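PDB 3C8G: fumarase E from Shigella flexneri 2a str. 2457T, which probably catalyses the addition of water to fumarate, forming malate, as a homodimeric member of the MtlR/FumE family. Local coordinates for residues Tyr88-His93 with Val122-Arg127; Gly36-Leu41 with Pro66-Asp71. One frame throughout, in Å; residues are numbered along the deposited sequence.

Contact 1: residues Tyr88-His93 with Val122-Arg127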
loop_
_atom_site.group_PDB
_atom_site.type_symbol
_atom_site.label_atom_id
_atom_site.label_comp_id
_atom_site.label_asym_id
_atom_site.label_seq_id
_atom_site.Cartn_x
_atom_site.Cartn_y
_atom_site.Cartn_z
ATOM N N TYR B 88 7.735 11.651 -10.522
ATOM C CA TYR B 88 8.109 10.632 -9.566
ATOM C C TYR B 88 9.599 10.742 -9.198
ATOM O O TYR B 88 9.965 10.626 -8.013
ATOM C CB TYR B 88 7.770 9.247 -10.090
ATOM C CG TYR B 88 8.284 8.162 -9.218
ATOM C CD1 TYR B 88 9.500 7.560 -9.482
ATOM C CD2 TYR B 88 7.566 7.747 -8.107
ATOM C CE1 TYR B 88 9.986 6.561 -8.658
ATOM C CE2 TYR B 88 8.027 6.759 -7.291
ATOM C CZ TYR B 88 9.244 6.162 -7.569
ATOM O OH TYR B 88 9.714 5.151 -6.745
ATOM N N ALA B 89 10.451 10.955 -10.201
ATOM C CA ALA B 89 11.871 11.252 -9.955
ATOM C C ALA B 89 12.019 12.455 -9.007
ATOM O O ALA B 89 12.714 12.391 -7.990
ATOM C CB ALA B 89 12.606 11.501 -11.268
ATOM N N ASP B 90 11.322 13.533 -9.317
ATOM C CA ASP B 90 11.515 14.748 -8.562
ATOM C C ASP B 90 11.160 14.536 -7.091
ATOM O O ASP B 90 11.970 14.836 -6.197
ATOM C CB ASP B 90 10.720 15.919 -9.161
ATOM C CG ASP B 90 11.377 16.524 -10.405
ATOM O OD1 ASP B 90 12.354 15.917 -10.954
ATOM O OD2 ASP B 90 10.886 17.616 -10.832
ATOM N N ILE B 91 9.961 14.005 -6.847
ATOM C CA ILE B 91 9.451 13.930 -5.481
ATOM C C ILE B 91 10.261 12.915 -4.711
ATOM O O ILE B 91 10.610 13.133 -3.566
ATOM C CB ILE B 91 7.979 13.566 -5.425
ATOM C CG1 ILE B 91 7.169 14.568 -6.242
ATOM C CG2 ILE B 91 7.537 13.566 -3.987
ATOM C CD1 ILE B 91 5.673 14.330 -6.228
ATOM N N THR B 92 10.591 11.814 -5.365
ATOM C CA THR B 92 11.551 10.869 -4.812
ATOM C C THR B 92 12.841 11.594 -4.409
ATOM O O THR B 92 13.300 11.453 -3.284
ATOM C CB THR B 92 11.807 9.727 -5.804
ATOM O OG1 THR B 92 10.581 9.018 -5.959
ATOM C CG2 THR B 92 12.851 8.745 -5.283
ATOM N N HIS B 93 13.392 12.415 -5.297
ATOM C CA HIS B 93 14.609 13.135 -4.944
ATOM C C HIS B 93 14.422 14.016 -3.721
ATOM O O HIS B 93 15.279 14.031 -2.850
ATOM C CB HIS B 93 15.190 13.911 -6.122
ATOM C CG HIS B 93 15.828 13.035 -7.163
ATOM N ND1 HIS B 93 16.536 11.892 -6.848
ATOM C CD2 HIS B 93 15.867 13.137 -8.515
ATOM C CE1 HIS B 93 16.984 11.331 -7.956
ATOM N NE2 HIS B 93 16.607 12.077 -8.979
ATOM N N VAL B 122 16.700 17.862 -10.327
ATOM C CA VAL B 122 15.282 18.171 -10.171
ATOM C C VAL B 122 14.824 18.724 -11.507
ATOM O O VAL B 122 15.307 19.795 -11.939
ATOM C CB VAL B 122 15.047 19.185 -9.035
ATOM C CG1 VAL B 122 13.611 19.782 -9.066
ATOM C CG2 VAL B 122 15.396 18.589 -7.655
ATOM N N ASN B 123 13.924 17.994 -12.168
ATOM C CA ASN B 123 13.517 18.281 -13.552
ATOM C C ASN B 123 12.706 19.563 -13.668
ATOM O O ASN B 123 12.768 20.265 -14.679
ATOM C CB ASN B 123 12.654 17.162 -14.126
ATOM C CG ASN B 123 13.424 15.908 -14.402
ATOM O OD1 ASN B 123 14.181 15.829 -15.363
ATOM N ND2 ASN B 123 13.205 14.899 -13.586
ATOM N N SER B 124 11.916 19.856 -12.644
ATOM C CA SER B 124 11.109 21.070 -12.670
ATOM C C SER B 124 11.985 22.309 -12.535
ATOM O O SER B 124 11.585 23.402 -12.914
ATOM C CB SER B 124 10.001 21.034 -11.622
ATOM O OG SER B 124 10.541 20.899 -10.328
ATOM N N ILE B 125 13.201 22.129 -12.043
ATOM C CA ILE B 125 14.181 23.213 -12.051
ATOM C C ILE B 125 14.943 23.246 -13.384
ATOM O O ILE B 125 15.017 24.270 -14.040
ATOM C CB ILE B 125 15.152 23.087 -10.849
ATOM C CG1 ILE B 125 14.421 23.409 -9.565
ATOM C CG2 ILE B 125 16.331 23.992 -11.005
ATOM C CD1 ILE B 125 15.230 23.071 -8.370
ATOM N N THR B 126 15.485 22.098 -13.760
ATOM C CA THR B 126 16.294 21.893 -14.976
ATOM C C THR B 126 15.598 22.183 -16.322
ATOM O O THR B 126 16.244 22.605 -17.294
ATOM C CB THR B 126 16.858 20.441 -14.928
ATOM O OG1 THR B 126 18.200 20.493 -14.430
ATOM C CG2 THR B 126 16.830 19.736 -16.276
ATOM N N ARG B 127 14.281 21.972 -16.344
ATOM C CA ARG B 127 13.443 22.100 -17.551
ATOM C C ARG B 127 13.084 23.519 -17.856
ATOM O O ARG B 127 12.737 23.834 -18.991
ATOM C CB ARG B 127 12.136 21.319 -17.398
ATOM C CG ARG B 127 12.258 19.881 -17.678
ATOM C CD ARG B 127 10.883 19.289 -17.621
ATOM N NE ARG B 127 10.926 17.859 -17.895
ATOM C CZ ARG B 127 9.850 17.119 -18.115
ATOM N NH1 ARG B 127 9.976 15.819 -18.367
ATOM N NH2 ARG B 127 8.648 17.685 -18.080
#
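Asp90 and Asn123 meet where helix 85-103 passes the start of the short helix 123-126, and the carboxylate of Asp90 accepts every hydrogen bond between the two segments. The backbones are close here, with Asp90 CA 5.3 Å from Val122 CA. From CB the chain turns so that CG stands anti to the carbonyl carbon, beside the backbone N (chi1 -78°), and CG arrives 3.4 Å from Asn123 N. Beyond CG the two oxygens divide the work. OD1 accepts two hydrogen bonds from one residue: Asn123 N reaches Asp90 OD1 at 2.9 Å with a nearly straight N-H line (167°), and Asn123 ND2 reaches the same OD1 at 2.9 Å along a more bent path. Both donors come on the syn side of OD1, tilted out of the carboxylate plane and from opposite faces of it; the planes of the carboxylate and of the Asn123 side-chain amide lie only 13° apart. OD2 turns its syn lone pair to Ser124 N, at 3.1 Å. Val122 is the N-cap residue, so Asn123 and Ser124 supply the first amides of a helix, N-H groups that have no earlier turn to bond to. The carboxylate of a neighbouring helix takes both. Ser124 OG, held between its own backbone N and carbonyl carbon, adds a weak bond to Asp90 OD2 at 3.3 Å. Val122 CG1 lies 3.9 Å from Asp90 OD2, and Ala89 CB, one residue earlier on the helix, touches the amide at Asn123 ND2, 4.2 Å away. Ala162 of helix 158-166 touches both Val122 and Ser124, while Arg127 makes a cation-pi contact with Trp86, a second tie back to helix 85-103.

Contact 2: residues Gly36-Leu41 with Pro66-Asp71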
loop_
_atom_site.group_PDB
_atom_site.type_symbol
_atom_site.label_atom_id
_atom_site.label_comp_id
_atom_site.label_asym_id
_atom_site.label_seq_id
_atom_site.Cartn_x
_atom_site.Cartn_y
_atom_site.Cartn_z
ATOM N N GLY B 36 0.348 17.101 0.074
ATOM C CA GLY B 36 -0.014 17.176 -1.334
ATOM C C GLY B 36 -0.323 15.804 -1.921
ATOM O O GLY B 36 -1.338 15.618 -2.594
ATOM N N ILE B 37 0.559 14.845 -1.651
ATOM C CA ILE B 37 0.414 13.474 -2.119
ATOM C C ILE B 37 -0.842 12.842 -1.491
ATOM O O ILE B 37 -1.630 12.175 -2.176
ATOM C CB ILE B 37 1.697 12.648 -1.783
ATOM C CG1 ILE B 37 2.863 13.038 -2.709
ATOM C CG2 ILE B 37 1.438 11.158 -1.846
ATOM C CD1 ILE B 37 2.722 12.536 -4.179
ATOM N N ARG B 38 -1.033 13.088 -0.193
ATOM C CA ARG B 38 -2.115 12.471 0.568
ATOM C C ARG B 38 -3.504 12.966 0.172
ATOM O O ARG B 38 -4.455 12.220 0.294
ATOM C CB ARG B 38 -1.894 12.633 2.080
ATOM C CG ARG B 38 -1.039 11.526 2.734
ATOM C CD ARG B 38 -0.785 11.813 4.240
ATOM N NE ARG B 38 -1.570 11.012 5.192
ATOM C CZ ARG B 38 -1.999 9.757 4.996
ATOM N NH1 ARG B 38 -2.680 9.132 5.951
ATOM N NH2 ARG B 38 -1.742 9.112 3.865
ATOM N N GLN B 39 -3.625 14.216 -0.284
ATOM C CA GLN B 39 -4.905 14.731 -0.792
ATOM C C GLN B 39 -5.227 14.056 -2.130
ATOM O O GLN B 39 -6.393 13.834 -2.439
ATOM C CB GLN B 39 -4.935 16.278 -0.927
ATOM C CG GLN B 39 -3.854 17.025 -0.125
ATOM C CD GLN B 39 -4.336 18.276 0.649
ATOM O OE1 GLN B 39 -4.566 19.345 0.068
ATOM N NE2 GLN B 39 -4.437 18.145 1.976
ATOM N N PHE B 40 -4.194 13.709 -2.893
ATOM C CA PHE B 40 -4.341 13.056 -4.189
ATOM C C PHE B 40 -4.818 11.617 -4.075
ATOM O O PHE B 40 -5.628 11.179 -4.864
ATOM C CB PHE B 40 -3.011 13.094 -4.945
ATOM C CG PHE B 40 -3.058 12.468 -6.320
ATOM C CD1 PHE B 40 -2.723 11.129 -6.503
ATOM C CD2 PHE B 40 -3.406 13.230 -7.437
ATOM C CE1 PHE B 40 -2.762 10.556 -7.776
ATOM C CE2 PHE B 40 -3.455 12.671 -8.717
ATOM C CZ PHE B 40 -3.130 11.345 -8.891
ATOM N N LEU B 41 -4.309 10.891 -3.094
ATOM C CA LEU B 41 -4.597 9.456 -2.941
ATOM C C LEU B 41 -6.062 8.980 -3.153
ATOM O O LEU B 41 -6.274 7.964 -3.808
ATOM C CB LEU B 41 -4.025 8.946 -1.605
ATOM C CG LEU B 41 -2.671 8.215 -1.416
ATOM C CD1 LEU B 41 -1.649 8.278 -2.569
ATOM C CD2 LEU B 41 -2.035 8.660 -0.092
ATOM N N PRO B 66 -0.868 2.517 6.494
ATOM C CA PRO B 66 0.101 1.922 5.560
ATOM C C PRO B 66 0.493 2.824 4.377
ATOM O O PRO B 66 1.343 2.455 3.576
ATOM C CB PRO B 66 -0.649 0.689 5.041
ATOM C CG PRO B 66 -2.073 1.051 5.168
ATOM C CD PRO B 66 -2.155 1.799 6.449
ATOM N N LEU B 67 -0.140 3.988 4.266
ATOM C CA LEU B 67 0.163 4.957 3.218
ATOM C C LEU B 67 0.444 6.383 3.760
ATOM O O LEU B 67 0.461 7.344 2.998
ATOM C CB LEU B 67 -0.970 4.965 2.196
ATOM C CG LEU B 67 -1.078 3.773 1.248
ATOM C CD1 LEU B 67 -2.523 3.598 0.838
ATOM C CD2 LEU B 67 -0.188 3.951 0.022
ATOM N N ASP B 68 0.660 6.509 5.073
ATOM C CA ASP B 68 1.102 7.775 5.681
ATOM C C ASP B 68 2.648 7.770 5.673
ATOM O O ASP B 68 3.306 7.911 6.711
ATOM C CB ASP B 68 0.534 7.917 7.112
ATOM C CG ASP B 68 0.430 9.382 7.589
ATOM O OD1 ASP B 68 0.968 10.314 6.926
ATOM O OD2 ASP B 68 -0.205 9.592 8.656
ATOM N N ASP B 69 3.206 7.567 4.485
ATOM C CA ASP B 69 4.645 7.512 4.272
ATOM C C ASP B 69 4.881 7.924 2.816
ATOM O O ASP B 69 4.473 7.214 1.898
ATOM C CB ASP B 69 5.134 6.090 4.533
ATOM C CG ASP B 69 6.627 5.899 4.267
ATOM O OD1 ASP B 69 7.377 5.714 5.249
ATOM O OD2 ASP B 69 7.061 5.885 3.092
ATOM N N ILE B 70 5.525 9.068 2.598
ATOM C CA ILE B 70 5.673 9.582 1.235
ATOM C C ILE B 70 6.223 8.569 0.235
ATOM O O ILE B 70 5.816 8.549 -0.905
ATOM C CB ILE B 70 6.439 10.946 1.173
ATOM C CG1 ILE B 70 6.025 11.721 -0.076
ATOM C CG2 ILE B 70 7.951 10.761 1.261
ATOM C CD1 ILE B 70 6.272 13.236 0.030
ATOM N N ASP B 71 7.123 7.703 0.664
ATOM C CA ASP B 71 7.736 6.756 -0.268
ATOM C C ASP B 71 6.694 5.753 -0.790
ATOM O O ASP B 71 6.488 5.665 -2.016
ATOM C CB ASP B 71 8.949 6.050 0.357
ATOM C CG ASP B 71 9.972 7.026 0.965
ATOM O OD1 ASP B 71 10.156 8.158 0.446
ATOM O OD2 ASP B 71 10.614 6.638 1.978
#
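Asp68 OD1 approaches Arg38 NE at 3.2 Å in a salt bridge whose geometry is that of a stack. The carboxylate lies over one face of the guanidinium, the two planes 16° apart, and Asp68 CG sits above the plane but offset toward its rim, 3.5 Å from Arg38 NH1. The side chains themselves cross at about a right angle. A bend at chi3 (104°) places NE beside OD1, while Asp68 CG, anti to its backbone N (chi1 -156°), is brought over the face of the guanidinium. OD2 of Asp68 finds its stronger partner elsewhere, accepting a hydrogen bond from the backbone N of Ser64. Arg38 NH2 comes within 3.0 Å of Leu67 O, yet the angle is too poor for a hydrogen bond. Leu67 O instead receives a weak bond from Asp69 N, 3.1 Å away, consistent with the inverse gamma turn centred on Asp68. This turn leads into helix 70-79, whose N-cap is Asp69: its OD2 accepts from Val72 N and, weakly, from Asp71 N. The last part of helix 29-40 packs against the loop that enters helix 70-79 in this all-helical fold. Two apolar pairs accompany the charged one, Ile37 CG1 with Ile70 CG1 at 4.3 Å and Leu41 CD2 with Leu67 CB at 4.5 Å. Leu33 and Leu34, a turn earlier on helix 29-40, also touch Ile70. Because OD1 lies well out of the guanidinium plane and no N-H points at it, the Arg38-Asp68 pair rests on attraction between charges, without the directionality of a hydrogen bond.

The two contacts follow one another along the chain, contact 2 closing before contact 1 opens, and their centres are about 18 Å apart. Helices 70-79 and 85-103, successive in sequence, connect them. The direct meeting point is Ile91, next to the Asp90 that carries contact 1: its CD1 lies 4.0 Å from Ile37 CD1 and its CG2 4.2 Å from Ile70 CD1. Helix 85-103 therefore presents an acid to the helix 123-126 junction and a branched apolar side chain to residues 36-41 and 66-71. Farther along it, Ser95 and His99 hydrogen-bond to the carboxylate of Asp71, a polar tie beside that packing.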